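Local coordinates for methyltransferase-like protein (Saccharopolyspora spinosa, PDB 4PNE) that catalyses a [4+2] cycloaddition in spinosyn biosynthesis and, built like an S-adenosylmethionine-dependent methyltransferase, binds S-adenosyl-L-homocysteine, at residues Asp150-Pro155 with Asp177-Glu182. Residues are numbered along the deposited sequence; the frame is centred on the assembly and turned at random.
With SAH (S-adenosyl-L-homocysteine), chain C.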
loop_
_atom_site.group_PDB
_atom_site.type_symbol
_atom_site.label_atom_id
_atom_site.label_comp_id
_atom_site.label_asym_id
_atom_site.label_seq_id
_atom_site.Cartn_x
_atom_site.Cartn_y
_atom_site.Cartn_z
ATOM N N ASP A 150 -14.326 -2.994 1.891
ATOM C CA ASP A 150 -13.530 -4.181 1.608
ATOM C C ASP A 150 -13.296 -4.324 0.103
ATOM O O ASP A 150 -14.235 -4.470 -0.657
ATOM C CB ASP A 150 -14.262 -5.419 2.149
ATOM C CG ASP A 150 -13.415 -6.688 2.104
ATOM O OD1 ASP A 150 -12.440 -6.788 1.329
ATOM O OD2 ASP A 150 -13.767 -7.613 2.862
ATOM N N ALA A 151 -12.045 -4.326 -0.322
ATOM C CA ALA A 151 -11.708 -4.368 -1.733
ATOM C C ALA A 151 -12.125 -5.671 -2.385
ATOM O O ALA A 151 -12.215 -5.729 -3.599
ATOM C CB ALA A 151 -10.194 -4.132 -1.917
ATOM N N MET A 152 -12.393 -6.705 -1.593
ATOM C CA MET A 152 -12.826 -7.973 -2.168
ATOM C C MET A 152 -14.302 -7.913 -2.548
ATOM O O MET A 152 -14.818 -8.839 -3.203
ATOM C CB MET A 152 -12.541 -9.123 -1.209
ATOM C CG MET A 152 -11.049 -9.425 -1.156
ATOM S SD MET A 152 -10.548 -10.680 0.015
ATOM C CE MET A 152 -10.651 -9.743 1.539
ATOM N N SER A 153 -14.969 -6.819 -2.162
ATOM C CA SER A 153 -16.362 -6.588 -2.549
ATOM C C SER A 153 -16.688 -5.106 -2.656
ATOM O O SER A 153 -17.211 -4.504 -1.732
ATOM C CB SER A 153 -17.305 -7.236 -1.549
ATOM O OG SER A 153 -18.628 -7.116 -2.036
ATOM N N LEU A 154 -16.455 -4.539 -3.825
ATOM C CA LEU A 154 -16.562 -3.106 -4.002
ATOM C C LEU A 154 -17.996 -2.709 -4.292
ATOM O O LEU A 154 -18.649 -3.360 -5.109
ATOM C CB LEU A 154 -15.659 -2.657 -5.146
ATOM C CG LEU A 154 -14.161 -2.860 -4.931
ATOM C CD1 LEU A 154 -13.436 -2.441 -6.221
ATOM C CD2 LEU A 154 -13.653 -2.072 -3.757
ATOM N N PRO A 155 -18.470 -1.618 -3.661
ATOM C CA PRO A 155 -19.871 -1.203 -3.867
ATOM C C PRO A 155 -20.100 -0.472 -5.193
ATOM O O PRO A 155 -21.241 -0.176 -5.549
ATOM C CB PRO A 155 -20.119 -0.269 -2.688
ATOM C CG PRO A 155 -18.784 0.333 -2.411
ATOM C CD PRO A 155 -17.810 -0.801 -2.622
ATOM N N ASP A 177 -6.860 -12.437 -5.352
ATOM C CA ASP A 177 -7.319 -12.576 -6.725
ATOM C C ASP A 177 -8.706 -12.009 -6.864
ATOM O O ASP A 177 -9.059 -11.509 -7.909
ATOM C CB ASP A 177 -7.292 -14.039 -7.163
ATOM C CG ASP A 177 -5.886 -14.602 -7.204
ATOM O OD1 ASP A 177 -5.107 -14.227 -8.118
ATOM O OD2 ASP A 177 -5.551 -15.427 -6.320
ATOM N N ARG A 178 -9.496 -12.145 -5.810
ATOM C CA ARG A 178 -10.846 -11.621 -5.765
ATOM C C ARG A 178 -10.828 -10.106 -5.808
ATOM O O ARG A 178 -11.580 -9.498 -6.540
ATOM C CB ARG A 178 -11.552 -12.078 -4.500
ATOM C CG ARG A 178 -12.976 -11.628 -4.383
ATOM C CD ARG A 178 -13.614 -12.198 -3.130
ATOM N NE ARG A 178 -13.592 -13.657 -3.122
ATOM C CZ ARG A 178 -14.503 -14.419 -3.717
ATOM N NH1 ARG A 178 -15.515 -13.866 -4.382
ATOM N NH2 ARG A 178 -14.397 -15.740 -3.654
ATOM N N ALA A 179 -9.950 -9.496 -5.021
ATOM C CA ALA A 179 -9.805 -8.043 -5.061
ATOM C C ALA A 179 -9.313 -7.565 -6.436
ATOM O O ALA A 179 -9.738 -6.527 -6.963
ATOM C CB ALA A 179 -8.862 -7.591 -3.991
ATOM N N ILE A 180 -8.381 -8.300 -7.022
ATOM C CA ILE A 180 -7.871 -7.916 -8.324
ATOM C C ILE A 180 -8.996 -7.918 -9.384
ATOM O O ILE A 180 -9.098 -6.993 -10.194
ATOM C CB ILE A 180 -6.730 -8.848 -8.742
ATOM C CG1 ILE A 180 -5.466 -8.531 -7.918
ATOM C CG2 ILE A 180 -6.441 -8.700 -10.236
ATOM C CD1 ILE A 180 -4.409 -9.562 -8.065
ATOM N N ARG A 181 -9.842 -8.945 -9.379
ATOM C CA ARG A 181 -10.971 -8.984 -10.296
ATOM C C ARG A 181 -11.958 -7.827 -10.027
ATOM O O ARG A 181 -12.543 -7.296 -10.965
ATOM C CB ARG A 181 -11.687 -10.330 -10.211
ATOM C CG ARG A 181 -10.827 -11.454 -10.726
ATOM C CD ARG A 181 -11.598 -12.745 -10.935
ATOM N NE ARG A 181 -12.156 -13.249 -9.687
ATOM C CZ ARG A 181 -11.529 -14.062 -8.835
ATOM N NH1 ARG A 181 -10.287 -14.469 -9.058
ATOM N NH2 ARG A 181 -12.150 -14.448 -7.728
ATOM N N GLU A 182 -12.126 -7.425 -8.776
ATOM C CA GLU A 182 -13.020 -6.314 -8.475
ATOM C C GLU A 182 -12.464 -4.996 -9.000
ATOM O O GLU A 182 -13.195 -4.149 -9.542
ATOM C CB GLU A 182 -13.236 -6.222 -6.969
ATOM C CG GLU A 182 -14.316 -7.145 -6.464
ATOM C CD GLU A 182 -15.695 -6.741 -6.976
ATOM O OE1 GLU A 182 -16.115 -7.201 -8.075
ATOM O OE2 GLU A 182 -16.344 -5.922 -6.284
HETATM N N SAH C . -1.662 2.492 0.477
HETATM C CA SAH C . -1.394 3.031 1.814
HETATM C CB SAH C . -1.486 2.002 2.937
HETATM C CG SAH C . -0.825 0.660 2.743
HETATM S SD SAH C . -0.903 -0.313 4.254
HETATM C C SAH C . -0.042 3.689 1.822
HETATM O O SAH C . 0.250 4.451 2.726
HETATM O OXT SAH C . 0.720 3.521 0.865
HETATM C "C5'" SAH C . -2.170 -1.489 3.712
HETATM C "C4'" SAH C . -3.564 -0.889 3.610
HETATM O "O4'" SAH C . -4.433 -1.812 2.966
HETATM C "C3'" SAH C . -4.213 -0.586 4.949
HETATM O "O3'" SAH C . -4.775 0.708 4.824
HETATM C "C2'" SAH C . -5.270 -1.668 5.098
HETATM O "O2'" SAH C . -6.394 -1.364 5.921
HETATM C "C1'" SAH C . -5.663 -1.887 3.638
HETATM N N9 SAH C . -6.357 -3.170 3.421
HETATM C C8 SAH C . -6.027 -4.427 3.812
HETATM N N7 SAH C . -6.991 -5.293 3.426
HETATM C C5 SAH C . -7.949 -4.581 2.799
HETATM C C6 SAH C . -9.154 -4.928 2.225
HETATM N N6 SAH C . -9.572 -6.185 2.193
HETATM N N1 SAH C . -9.906 -3.972 1.644
HETATM C C2 SAH C . -9.505 -2.652 1.636
HETATM N N3 SAH C . -8.337 -2.289 2.243
HETATM C C4 SAH C . -7.561 -3.252 2.789
#
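Met-152 and Ala-179 bring their backbones to within 4.2 Å, CA to CA, where a type I turn running from Asp-150 to Ser-153 lies against one side of a helix. So close an approach suits the small side chain of Ala-179: its CB lies 4.0 Å from Met-152 CG and also meets Ala-151 CB. The aliphatic part of Arg-178 passes alongside, its CD 3.8 Å from Met-152 CB, while its guanidinium turns off to a salt bridge with Glu-175. The polar link is made by Glu-182, long enough to span from helix to loop. Its chain, bent at chi2 (-67°), passes the carbonyls of Ala-151 and Met-152 and sets the carboxylate beside the loop, where Leu-154 N donates to the anti lone pair of Glu-182 OE2 over 2.8 Å; OE1 forms a salt bridge with Arg-185. Leu-154, branched and apolar as its buried place requires, runs past Glu-182 in the opposite direction, its CD1 3.9 Å from Glu-182 CB.

The turn also holds the adenine of S-adenosyl-L-homocysteine. Asp-150 OD1 receives the N-H of Met-152 from above the carboxylate plane, an Asx turn, and also accepts a hydrogen from the adenine amino group, Asp-150 OD1 to N6 3.1 Å. Two donors thus fix one oxygen, and Ser-36 holds OD2. Ala-151 N gives a nearly straight bond to adenine N1 (172°), so together the pair reads the Watson-Crick edge of the base, and the flexible Met-152 places CE near N6.

In the methyltransferase-like fold, this loop follows strand 144-148; Ala-151 and Leu-154 reach inward to strands 95-99 and 117-122, while helix 176-186 covers the loop and turns Ile-180 toward helix 223-233.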